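Local atomic coordinates of heme-binding protein A (Haemophilus parasuis 29755, PDB entry 3TPA), a protein that is a family 5 extracellular solute-binding protein, probably related to the glutathione-binding GbpA family, and may bind glutathione despite its heme-binding name. Residues 274-277 against 282-285; 299-304 against 479-484; 353-358 against 373-378; 367-372 against 386-391. The protein carries 1 engineered substitution. All blocks are in the same frame, centred on the assembly; numbering follows the deposited sequence. Where two conformers were deposited one is given.

Contact 1. Residues 274-277 against 282-285; sequences IGLN and ELNN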
loop_
_atom_site.group_PDB
_atom_site.type_symbol
_atom_site.label_atom_id
_atom_site.label_comp_id
_atom_site.label_asym_id
_atom_site.label_seq_id
_atom_site.Cartn_x
_atom_site.Cartn_y
_atom_site.Cartn_z
ATOM N N ILE A 274 2.386 13.975 -12.953
ATOM C CA ILE A 274 2.238 14.074 -14.393
ATOM C C ILE A 274 3.404 13.291 -14.992
ATOM O O ILE A 274 4.560 13.621 -14.759
ATOM C CB ILE A 274 2.285 15.536 -14.868
ATOM C CG1 ILE A 274 1.176 16.377 -14.226
ATOM C CG2 ILE A 274 2.229 15.620 -16.397
ATOM C CD1 ILE A 274 -0.270 15.910 -14.571
ATOM N N GLY A 275 3.113 12.247 -15.757
ATOM C CA GLY A 275 4.166 11.463 -16.383
ATOM C C GLY A 275 4.559 12.184 -17.657
ATOM O O GLY A 275 3.710 12.787 -18.300
ATOM N N LEU A 276 5.844 12.148 -18.004
ATOM C CA LEU A 276 6.318 12.711 -19.260
ATOM C C LEU A 276 7.113 11.664 -20.022
ATOM O O LEU A 276 8.089 11.104 -19.510
ATOM C CB LEU A 276 7.197 13.932 -18.991
ATOM C CG LEU A 276 6.558 15.090 -18.221
ATOM C CD1 LEU A 276 7.607 16.182 -17.896
ATOM C CD2 LEU A 276 5.407 15.670 -19.025
ATOM N N ASN A 277 6.713 11.399 -21.256
ATOM C CA ASN A 277 7.407 10.401 -22.058
ATOM C C ASN A 277 8.718 10.971 -22.560
ATOM O O ASN A 277 8.738 11.715 -23.531
ATOM C CB ASN A 277 6.540 10.015 -23.231
ATOM C CG ASN A 277 7.144 8.928 -24.057
ATOM O OD1 ASN A 277 8.340 8.655 -23.971
ATOM N ND2 ASN A 277 6.317 8.290 -24.874
ATOM N N GLU A 282 10.253 16.704 -27.991
ATOM C CA GLU A 282 10.448 17.872 -27.123
ATOM C C GLU A 282 10.655 17.469 -25.661
ATOM O O GLU A 282 11.474 18.055 -24.933
ATOM C CB GLU A 282 9.259 18.832 -27.243
ATOM C CG GLU A 282 9.153 19.535 -28.592
ATOM C CD GLU A 282 8.486 18.676 -29.648
ATOM O OE1 GLU A 282 7.620 17.854 -29.293
ATOM O OE2 GLU A 282 8.818 18.826 -30.843
ATOM N N LEU A 283 9.920 16.446 -25.238
ATOM C CA LEU A 283 9.999 15.960 -23.863
ATOM C C LEU A 283 11.315 15.242 -23.555
ATOM O O LEU A 283 11.613 14.953 -22.397
ATOM C CB LEU A 283 8.813 15.037 -23.571
ATOM C CG LEU A 283 7.423 15.679 -23.745
ATOM C CD1 LEU A 283 6.340 14.704 -23.317
ATOM C CD2 LEU A 283 7.303 16.964 -22.945
ATOM N N ASN A 284 12.090 14.931 -24.592
ATOM C CA ASN A 284 13.422 14.335 -24.396
ATOM C C ASN A 284 14.431 15.341 -23.848
ATOM O O ASN A 284 15.517 14.986 -23.399
ATOM C CB ASN A 284 13.959 13.735 -25.702
ATOM C CG ASN A 284 15.341 13.139 -25.533
ATOM O OD1 ASN A 284 16.343 13.765 -25.882
ATOM N ND2 ASN A 284 15.405 11.931 -24.972
ATOM N N ASN A 285 14.039 16.604 -23.881
ATOM C CA ASN A 285 14.896 17.714 -23.516
ATOM C C ASN A 285 14.688 18.117 -22.059
ATOM O O ASN A 285 13.616 18.547 -21.666
ATOM C CB ASN A 285 14.592 18.876 -24.456
ATOM C CG ASN A 285 15.450 20.080 -24.193
ATOM O OD1 ASN A 285 15.597 20.514 -23.057
ATOM N ND2 ASN A 285 16.016 20.641 -25.254
#

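Contact 2. Residues 299-304 against 479-484; sequences KAIVDA and IPFAHS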
loop_
_atom_site.group_PDB
_atom_site.type_symbol
_atom_site.label_atom_id
_atom_site.label_comp_id
_atom_site.label_asym_id
_atom_site.label_seq_id
_atom_site.Cartn_x
_atom_site.Cartn_y
_atom_site.Cartn_z
ATOM N N LYS A 299 -0.154 23.637 -5.921
ATOM C CA LYS A 299 -1.083 24.083 -4.879
ATOM C C LYS A 299 -2.509 24.227 -5.429
ATOM O O LYS A 299 -3.461 23.800 -4.786
ATOM C CB LYS A 299 -0.637 25.410 -4.268
ATOM C CG LYS A 299 -1.526 25.910 -3.117
ATOM C CD LYS A 299 -1.243 27.383 -2.798
ATOM C CE LYS A 299 -2.003 27.860 -1.561
ATOM N NZ LYS A 299 -3.486 27.804 -1.709
ATOM N N ALA A 300 -2.642 24.825 -6.613
ATOM C CA ALA A 300 -3.948 24.927 -7.282
ATOM C C ALA A 300 -4.564 23.544 -7.511
ATOM O O ALA A 300 -5.731 23.332 -7.255
ATOM C CB ALA A 300 -3.818 25.664 -8.629
ATOM N N ILE A 301 -3.762 22.608 -8.009
ATOM C CA ILE A 301 -4.248 21.255 -8.284
ATOM C C ILE A 301 -4.757 20.578 -7.021
ATOM O O ILE A 301 -5.882 20.093 -6.969
ATOM C CB ILE A 301 -3.144 20.384 -8.925
ATOM C CG1 ILE A 301 -2.780 20.959 -10.287
ATOM C CG2 ILE A 301 -3.592 18.928 -9.063
ATOM C CD1 ILE A 301 -1.583 20.296 -10.940
ATOM N N VAL A 302 -3.922 20.560 -5.996
ATOM C CA VAL A 302 -4.289 19.913 -4.748
ATOM C C VAL A 302 -5.522 20.574 -4.169
ATOM O O VAL A 302 -6.442 19.898 -3.735
ATOM C CB VAL A 302 -3.140 19.984 -3.719
ATOM C CG1 VAL A 302 -3.613 19.502 -2.359
ATOM C CG2 VAL A 302 -1.953 19.164 -4.202
ATOM N N ASP A 303 -5.541 21.904 -4.178
ATOM C CA ASP A 303 -6.697 22.654 -3.667
ATOM C C ASP A 303 -7.983 22.330 -4.409
ATOM O O ASP A 303 -8.996 22.021 -3.782
ATOM C CB ASP A 303 -6.422 24.156 -3.698
ATOM C CG ASP A 303 -5.571 24.613 -2.523
ATOM O OD1 ASP A 303 -5.388 23.811 -1.583
ATOM O OD2 ASP A 303 -5.101 25.766 -2.523
ATOM N N ALA A 304 -7.945 22.404 -5.739
ATOM C CA ALA A 304 -9.124 22.106 -6.556
ATOM C C ALA A 304 -9.528 20.633 -6.572
ATOM O O ALA A 304 -10.712 20.302 -6.506
ATOM C CB ALA A 304 -8.904 22.578 -7.977
ATOM N N ILE A 479 6.538 14.843 -12.985
ATOM C CA ILE A 479 6.316 15.986 -12.115
ATOM C C ILE A 479 5.421 15.534 -10.973
ATOM O O ILE A 479 4.207 15.459 -11.129
ATOM C CB ILE A 479 5.623 17.118 -12.895
ATOM C CG1 ILE A 479 6.469 17.546 -14.100
ATOM C CG2 ILE A 479 5.334 18.315 -11.992
ATOM C CD1 ILE A 479 5.711 18.320 -15.158
ATOM N N PRO A 480 6.014 15.216 -9.814
ATOM C CA PRO A 480 5.186 14.873 -8.652
ATOM C C PRO A 480 4.345 16.068 -8.247
ATOM O O PRO A 480 4.858 17.181 -8.264
ATOM C CB PRO A 480 6.227 14.592 -7.561
ATOM C CG PRO A 480 7.477 14.155 -8.347
ATOM C CD PRO A 480 7.453 15.122 -9.502
ATOM N N PHE A 481 3.078 15.858 -7.904
ATOM C CA PHE A 481 2.290 16.960 -7.351
ATOM C C PHE A 481 1.495 16.690 -6.060
ATOM O O PHE A 481 1.201 17.626 -5.327
ATOM C CB PHE A 481 1.396 17.610 -8.425
ATOM C CG PHE A 481 0.342 16.687 -9.004
ATOM C CD1 PHE A 481 -0.850 16.456 -8.324
ATOM C CD2 PHE A 481 0.533 16.085 -10.253
ATOM C CE1 PHE A 481 -1.830 15.618 -8.856
ATOM C CE2 PHE A 481 -0.446 15.247 -10.805
ATOM C CZ PHE A 481 -1.632 15.009 -10.093
ATOM N N ALA A 482 1.142 15.440 -5.767
ATOM C CA ALA A 482 0.336 15.195 -4.570
ATOM C C ALA A 482 0.526 13.827 -3.946
ATOM O O ALA A 482 0.844 12.838 -4.629
ATOM C CB ALA A 482 -1.140 15.401 -4.875
ATOM N N HIS A 483 0.340 13.790 -2.637
ATOM C CA HIS A 483 0.048 12.557 -1.939
ATOM C C HIS A 483 -1.388 12.682 -1.434
ATOM O O HIS A 483 -1.824 13.766 -1.053
ATOM C CB HIS A 483 0.970 12.377 -0.734
ATOM C CG HIS A 483 2.423 12.597 -1.040
ATOM N ND1 HIS A 483 3.142 11.747 -1.841
ATOM C CD2 HIS A 483 3.275 13.565 -0.642
ATOM C CE1 HIS A 483 4.395 12.176 -1.921
ATOM N NE2 HIS A 483 4.502 13.273 -1.200
ATOM N N SER A 484 -2.139 11.590 -1.434
ATOM C CA SER A 484 -3.498 11.689 -0.898
ATOM C C SER A 484 -3.404 11.638 0.620
ATOM O O SER A 484 -2.374 11.230 1.174
ATOM C CB SER A 484 -4.378 10.555 -1.419
ATOM O OG SER A 484 -4.070 9.344 -0.740
#

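Contact 3. Residues 353-358 against 373-378; sequences TEIWVQ and EIIQAD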
loop_
_atom_site.group_PDB
_atom_site.type_symbol
_atom_site.label_atom_id
_atom_site.label_comp_id
_atom_site.label_asym_id
_atom_site.label_seq_id
_atom_site.Cartn_x
_atom_site.Cartn_y
_atom_site.Cartn_z
ATOM N N THR A 353 1.339 19.236 -27.931
ATOM C CA THR A 353 1.497 17.946 -27.264
ATOM C C THR A 353 0.128 17.454 -26.785
ATOM O O THR A 353 -0.896 17.987 -27.196
ATOM C CB THR A 353 2.519 18.028 -26.102
ATOM O OG1 THR A 353 2.763 16.719 -25.581
ATOM C CG2 THR A 353 2.014 18.945 -24.979
ATOM N N GLU A 354 0.110 16.433 -25.935
ATOM C CA GLU A 354 -1.135 15.868 -25.440
ATOM C C GLU A 354 -1.027 15.558 -23.961
ATOM O O GLU A 354 0.041 15.216 -23.464
ATOM C CB GLU A 354 -1.467 14.557 -26.157
ATOM C CG GLU A 354 -1.677 14.634 -27.653
ATOM C CD GLU A 354 -1.996 13.265 -28.248
ATOM O OE1 GLU A 354 -1.313 12.279 -27.887
ATOM O OE2 GLU A 354 -2.944 13.168 -29.060
ATOM N N ILE A 355 -2.145 15.670 -23.257
ATOM C CA ILE A 355 -2.217 15.205 -21.881
ATOM C C ILE A 355 -3.244 14.081 -21.808
ATOM O O ILE A 355 -4.440 14.305 -21.985
ATOM C CB ILE A 355 -2.615 16.319 -20.912
ATOM C CG1 ILE A 355 -1.550 17.420 -20.866
ATOM C CG2 ILE A 355 -2.848 15.747 -19.511
ATOM C CD1 ILE A 355 -2.077 18.724 -20.267
ATOM N N TRP A 356 -2.767 12.866 -21.571
ATOM C CA TRP A 356 -3.644 11.723 -21.416
ATOM C C TRP A 356 -4.330 11.748 -20.050
ATOM O O TRP A 356 -3.672 11.664 -19.012
ATOM C CB TRP A 356 -2.854 10.429 -21.598
ATOM C CG TRP A 356 -2.443 10.219 -23.028
ATOM C CD1 TRP A 356 -2.120 11.190 -23.937
ATOM C CD2 TRP A 356 -2.357 8.972 -23.727
ATOM N NE1 TRP A 356 -1.818 10.622 -25.149
ATOM C CE2 TRP A 356 -1.952 9.261 -25.048
ATOM C CE3 TRP A 356 -2.565 7.636 -23.361
ATOM C CZ2 TRP A 356 -1.759 8.263 -26.010
ATOM C CZ3 TRP A 356 -2.361 6.649 -24.314
ATOM C CH2 TRP A 356 -1.971 6.969 -25.621
ATOM N N VAL A 357 -5.656 11.872 -20.059
ATOM C CA VAL A 357 -6.450 11.876 -18.823
ATOM C C VAL A 357 -6.764 10.451 -18.354
ATOM O O VAL A 357 -7.192 9.619 -19.146
ATOM C CB VAL A 357 -7.767 12.661 -19.007
ATOM C CG1 VAL A 357 -8.604 12.637 -17.730
ATOM C CG2 VAL A 357 -7.484 14.092 -19.433
ATOM N N GLN A 358 -6.543 10.173 -17.069
ATOM C CA GLN A 358 -6.864 8.862 -16.504
ATOM C C GLN A 358 -8.385 8.706 -16.352
ATOM O O GLN A 358 -9.034 9.530 -15.719
ATOM C CB GLN A 358 -6.157 8.650 -15.161
ATOM C CG GLN A 358 -6.540 7.357 -14.479
ATOM C CD GLN A 358 -5.614 6.957 -13.357
ATOM O OE1 GLN A 358 -4.402 7.108 -13.447
ATOM N NE2 GLN A 358 -6.182 6.416 -12.296
ATOM N N GLU A 373 -7.038 19.673 -16.750
ATOM C CA GLU A 373 -7.543 20.964 -17.231
ATOM C C GLU A 373 -6.723 22.127 -16.690
ATOM O O GLU A 373 -6.415 23.078 -17.410
ATOM C CB GLU A 373 -9.022 21.144 -16.848
ATOM C CG GLU A 373 -9.971 20.359 -17.717
ATOM C CD GLU A 373 -11.386 20.334 -17.172
ATOM O OE1 GLU A 373 -11.623 20.898 -16.081
ATOM O OE2 GLU A 373 -12.262 19.734 -17.832
ATOM N N ILE A 374 -6.381 22.056 -15.410
ATOM C CA ILE A 374 -5.614 23.128 -14.768
ATOM C C ILE A 374 -4.251 23.245 -15.428
ATOM O O ILE A 374 -3.781 24.337 -15.787
ATOM C CB ILE A 374 -5.432 22.850 -13.259
ATOM C CG1 ILE A 374 -6.758 23.055 -12.526
ATOM C CG2 ILE A 374 -4.343 23.750 -12.654
ATOM C CD1 ILE A 374 -6.775 22.453 -11.165
ATOM N N ILE A 375 -3.617 22.100 -15.613
ATOM C CA ILE A 375 -2.308 22.062 -16.253
ATOM C C ILE A 375 -2.381 22.560 -17.693
ATOM O O ILE A 375 -1.568 23.367 -18.106
ATOM C CB ILE A 375 -1.717 20.649 -16.188
ATOM C CG1 ILE A 375 -1.135 20.417 -14.798
ATOM C CG2 ILE A 375 -0.635 20.472 -17.216
ATOM C CD1 ILE A 375 -1.585 19.126 -14.179
ATOM N N GLN A 376 -3.373 22.092 -18.443
ATOM C CA GLN A 376 -3.577 22.560 -19.813
ATOM C C GLN A 376 -3.624 24.101 -19.910
ATOM O O GLN A 376 -3.014 24.684 -20.809
ATOM C CB GLN A 376 -4.858 21.958 -20.397
ATOM C CG GLN A 376 -5.245 22.495 -21.768
ATOM C CD GLN A 376 -6.579 21.928 -22.244
ATOM O OE1 GLN A 376 -7.566 21.949 -21.514
ATOM N NE2 GLN A 376 -6.606 21.403 -23.459
ATOM N N ALA A 377 -4.333 24.745 -18.983
ATOM C CA ALA A 377 -4.507 26.210 -19.010
ATOM C C ALA A 377 -3.221 26.970 -18.733
ATOM O O ALA A 377 -2.953 27.999 -19.362
ATOM C CB ALA A 377 -5.596 26.657 -18.018
ATOM N N ASP A 378 -2.431 26.484 -17.780
ATOM C CA ASP A 378 -1.140 27.108 -17.487
ATOM C C ASP A 378 -0.135 26.815 -18.593
ATOM O O ASP A 378 0.578 27.708 -19.052
ATOM C CB ASP A 378 -0.601 26.666 -16.124
ATOM C CG ASP A 378 -1.357 27.306 -14.971
ATOM O OD1 ASP A 378 -1.778 28.468 -15.135
ATOM O OD2 ASP A 378 -1.539 26.658 -13.915
#

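Contact 4. Residues 367-372 against 386-391; sequences NPRRTA and AKLVTH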
loop_
_atom_site.group_PDB
_atom_site.type_symbol
_atom_site.label_atom_id
_atom_site.label_comp_id
_atom_site.label_asym_id
_atom_site.label_seq_id
_atom_site.Cartn_x
_atom_site.Cartn_y
_atom_site.Cartn_z
ATOM N N ASN A 367 -9.655 13.198 -9.173
ATOM C CA ASN A 367 -10.129 13.975 -10.317
ATOM C C ASN A 367 -9.024 14.273 -11.326
ATOM O O ASN A 367 -8.597 15.408 -11.444
ATOM C CB ASN A 367 -10.759 15.287 -9.845
ATOM C CG ASN A 367 -11.645 15.912 -10.890
ATOM O OD1 ASN A 367 -11.581 15.562 -12.062
ATOM N ND2 ASN A 367 -12.492 16.838 -10.466
ATOM N N PRO A 368 -8.577 13.242 -12.070
ATOM C CA PRO A 368 -7.549 13.415 -13.101
ATOM C C PRO A 368 -7.996 14.420 -14.161
ATOM O O PRO A 368 -7.159 15.165 -14.668
ATOM C CB PRO A 368 -7.432 12.016 -13.721
ATOM C CG PRO A 368 -7.995 11.083 -12.711
ATOM C CD PRO A 368 -9.038 11.844 -11.973
ATOM N N ARG A 369 -9.291 14.451 -14.482
ATOM C CA ARG A 369 -9.802 15.354 -15.510
ATOM C C ARG A 369 -9.539 16.807 -15.138
ATOM O O ARG A 369 -9.059 17.591 -15.951
ATOM C CB ARG A 369 -11.300 15.115 -15.746
ATOM C CG ARG A 369 -11.977 16.094 -16.709
ATOM C CD ARG A 369 -11.540 15.910 -18.155
ATOM N NE ARG A 369 -11.656 14.529 -18.610
ATOM C CZ ARG A 369 -11.482 14.151 -19.873
ATOM N NH1 ARG A 369 -11.586 12.877 -20.213
ATOM N NH2 ARG A 369 -11.199 15.055 -20.798
ATOM N N ARG A 370 -9.854 17.162 -13.900
ATOM C CA ARG A 370 -9.623 18.538 -13.451
ATOM C C ARG A 370 -8.139 18.851 -13.315
ATOM O O ARG A 370 -7.709 19.960 -13.611
ATOM C CB ARG A 370 -10.349 18.845 -12.139
ATOM C CG ARG A 370 -10.112 20.282 -11.657
ATOM C CD ARG A 370 -10.889 21.288 -12.507
ATOM N NE ARG A 370 -10.771 22.657 -12.013
ATOM C CZ ARG A 370 -11.383 23.125 -10.928
ATOM N NH1 ARG A 370 -12.159 22.336 -10.194
ATOM N NH2 ARG A 370 -11.215 24.389 -10.569
ATOM N N THR A 371 -7.361 17.881 -12.846
ATOM C CA THR A 371 -5.909 17.992 -12.844
ATOM C C THR A 371 -5.451 18.368 -14.256
ATOM O O THR A 371 -4.768 19.364 -14.463
ATOM C CB THR A 371 -5.245 16.646 -12.449
ATOM O OG1 THR A 371 -5.722 16.216 -11.169
ATOM C CG2 THR A 371 -3.720 16.785 -12.400
ATOM N N ALA A 372 -5.860 17.576 -15.238
ATOM C CA ALA A 372 -5.445 17.825 -16.616
ATOM C C ALA A 372 -5.838 19.226 -17.111
ATOM O O ALA A 372 -5.077 19.881 -17.825
ATOM C CB ALA A 372 -6.011 16.745 -17.547
ATOM N N ALA A 386 -1.470 21.745 -25.324
ATOM C CA ALA A 386 -1.693 20.348 -24.983
ATOM C C ALA A 386 -3.181 20.005 -25.009
ATOM O O ALA A 386 -3.964 20.501 -24.191
ATOM C CB ALA A 386 -1.099 20.054 -23.604
ATOM N N LYS A 387 -3.567 19.163 -25.960
ATOM C CA LYS A 387 -4.932 18.666 -26.056
ATOM C C LYS A 387 -5.180 17.568 -25.017
ATOM O O LYS A 387 -4.340 16.689 -24.827
ATOM C CB LYS A 387 -5.166 18.114 -27.461
ATOM C CG LYS A 387 -6.623 17.836 -27.795
ATOM C CD LYS A 387 -6.778 17.456 -29.253
ATOM C CE LYS A 387 -8.237 17.307 -29.635
ATOM N NZ LYS A 387 -8.471 17.820 -31.014
ATOM N N LEU A 388 -6.326 17.619 -24.340
ATOM C CA LEU A 388 -6.703 16.547 -23.420
ATOM C C LEU A 388 -7.170 15.348 -24.227
ATOM O O LEU A 388 -7.978 15.477 -25.141
ATOM C CB LEU A 388 -7.807 16.991 -22.459
ATOM C CG LEU A 388 -7.469 18.181 -21.568
ATOM C CD1 LEU A 388 -8.457 18.245 -20.419
ATOM C CD2 LEU A 388 -6.059 18.053 -21.044
ATOM N N VAL A 389 -6.650 14.180 -23.884
ATOM C CA VAL A 389 -6.913 12.966 -24.644
ATOM C C VAL A 389 -7.545 11.921 -23.745
ATOM O O VAL A 389 -7.040 11.625 -22.658
ATOM C CB VAL A 389 -5.619 12.395 -25.267
ATOM C CG1 VAL A 389 -5.876 11.032 -25.901
ATOM C CG2 VAL A 389 -5.055 13.369 -26.292
ATOM N N THR A 390 -8.655 11.369 -24.211
ATOM C CA THR A 390 -9.433 10.397 -23.455
ATOM C C THR A 390 -9.270 8.998 -24.045
ATOM O O THR A 390 -9.213 8.834 -25.259
ATOM C CB THR A 390 -10.921 10.795 -23.471
ATOM O OG1 THR A 390 -11.072 12.110 -22.910
ATOM C CG2 THR A 390 -11.755 9.796 -22.684
ATOM N N HIS A 391 -9.189 7.996 -23.177
ATOM C CA HIS A 391 -9.009 6.606 -23.588
ATOM C C HIS A 391 -9.740 5.724 -22.589
ATOM O O HIS A 391 -9.958 6.137 -21.454
ATOM C CB HIS A 391 -7.517 6.212 -23.553
ATOM C CG HIS A 391 -6.715 6.710 -24.716
ATOM N ND1 HIS A 391 -6.832 6.179 -25.985
ATOM C CD2 HIS A 391 -5.772 7.674 -24.797
ATOM C CE1 HIS A 391 -6.009 6.811 -26.800
ATOM N NE2 HIS A 391 -5.352 7.722 -26.105
HETATM O O HOH W 1 -10.593 14.601 -23.660
#

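Contact 1. Residues 274-277 against 282-285
Leu283 packs on Asn277, the residue just past the strand end. Its CB lies 3.3 Å from the backbone O of Asn277, so the closest approach is a methylene carbon against a carbonyl oxygen. The branch beyond it also follows the Asn277 backbone. Leu283 CD1 comes within 3.8 Å of Asn277 O and 3.9 Å of Asn277 N. The same methyl marks the apolar side of the contact, where it stands 4.5 Å from CB of Leu276. This is a loose touch, and the packing on the main chain of Asn277 is closer. Leu283 CG is anti to its own carbonyl carbon (chi1 -59°), which carries the branch toward the strand end.

Leu283 sits in a type I beta turn from Glu282 to Asn285. The turn is closed by Asn285 N donating to Glu282 O at 3.1 Å. It belongs to the loop that leads from strand 261-276 into helix 286-294. Asn285 is the N-cap of that helix, and its OD1 accepts from Val288 N. The contact folds the turn just before the helix back on the end of the strand that precedes it in the chain.

The side chain of Asn277 is used elsewhere. Its OD1 bonds to Thr279 OG1 in the intervening loop, and its ND2 donates to Phe405 O. Leu283 also packs on Leu292 of helix 286-294, while its backbone O accepts from Arg289 NH1. On the strand side, Leu276 packs against Ile479 and Ala407, which belong to the two neighbouring strands of the mixed sheet.

Contact 2. Residues 299-304 against 479-484
Helix 298-306 packs here on strand 478-491 of the six-stranded mixed sheet, at a classic beta bulge. Phe481 and Ala482 form the bulge, both facing Ala272 of the neighbouring strand. The two residues both direct their CB atoms toward the helix. The short axes of 299-304 and 479-484 pass 8.1 Å apart with 29° between their directions, so helix and strand run roughly the same way.

The contact is apolar and buried. Ile301 brings its CG2 methyl to the ring of Phe481 obliquely, 3.8 Å from CE1, and it is equally near CD1. The two side chains cross at about a right angle. Phe481 CG lies between its backbone N and carbonyl carbon (chi1 63°), an arrangement that swings the ring toward Ile301. Phe481 also touches Tyr306 of the same helix and Thr371 of helix 368-381, so two helices pack on it.

Lys299 and Asp303 belong to the exposed part of the helix. They form a salt bridge one turn apart, with NZ of Lys299 2.7 Å from OD2 of Asp303. On the buried part, one methyl of Val302 spans both bulge residues: its CG2 is 3.7 Å from the backbone O of Phe481 and 3.9 Å from CB of Ala482.

Contact 3. Residues 353-358 against 373-378
Ile355 turns CG1 anti to its carbonyl carbon (chi1 -64°), and chi2 of 162° extends the chain so that CD1 leads toward the helix. Ile375 has a similar first torsion, with CG2 anti to its backbone N. This leaves the CG2 branch for Ile355, and the two methyls meet at 3.8 Å from Ile355 CD1 to Ile375 CG2. The side chains cross obliquely. CD1 of Ile355 also reaches the helix backbone, 4.0 Å from N of Gln376, and lies 4.3 Å from CB of the same residue. A single methyl group of the strand thus rests on the side chain of one residue and the main chain of the next.

The start of the Gln376 side chain flanks this apolar patch. Its polar end serves another strand, since NE2 donates to Ala386 O. Glu354 and Trp356 flank Ile355 along the strand and tie to each other. The indole NE1 of Trp356 donates to OE1 of Glu354 at 3.2 Å, with an N-H...O angle of 170°. The carboxylate oxygen lies in the indole plane, but the indole N approaches it from above the plane of the carboxylate.

This is the strand-to-helix half of a beta-alpha-beta crossover made of strand 351-356, helix 368-381 and strand 384-389. Ile355 also touches Ala372 and Trp379 of the same helix. Trp356 instead packs on Arg399 and Thr400 of helix 393-401. Strand 351-356 lies between strands 407-413 and 384-389, parallel to both.

Contact 4. Residues 367-372 against 386-391
Helix 368-381 returns the chain to strand 384-389, and this contact joins the start of that helix to the C-terminal part of the strand and the residues about its end. Ala372 and Leu388 make the apolar part, with CB of Ala372 3.7 Å from CD2 of Leu388. The other methyl of Leu388, CD1, stands 4.2 Å from NH2 of Arg369 in the conformer given, one of two deposited for this arginine.

The two elements complete the beta-alpha-beta unit that begins with strand 351-356. Strand 384-389 is an outermost strand of the sheet, and its partly exposed margin is bridged by Arg369 in that conformer. There CG is anti to the backbone N, and the chain bends at chi2 and chi3 (70° and 52°), which brings the guanidinium across to Thr390. NH1 then donates to Thr390 OG1 at 2.9 Å, nearly straight and in the guanidinium plane. A water also sits at that edge. It accepts from NH2 of the same Arg369 conformer at 3.0 Å, lies 2.6 Å from Thr390 OG1, and donates weakly to Leu388 O.

Asn367 caps the helix N-terminus, its OD1 accepting from Arg370 N at 3.0 Å. Its backbone O accepts from both N and OG1 of Thr371.

How the contacts relate
All four contacts reach the same mixed sheet. Contacts 3 and 4 lie closest, about 5 Å between centres, and share helix 368-381 in one crossover. Contact 2 packs a different helix on strand 478-491, the neighbour of the strand in contact 1. Contacts 1, 2 and 3 are buried and make no hydrogen bonds between their segments. Contact 4 is only partly buried and adds, in one of two arginine conformers, a bond to threonine and a water bridge. Ile375 CD1 joins three of them, packing against Ile274 CD1 of contact 1 and Ile301 CD1 of contact 2. Along the chain, contacts 3 and 4 nest within the loop closed by contact 2.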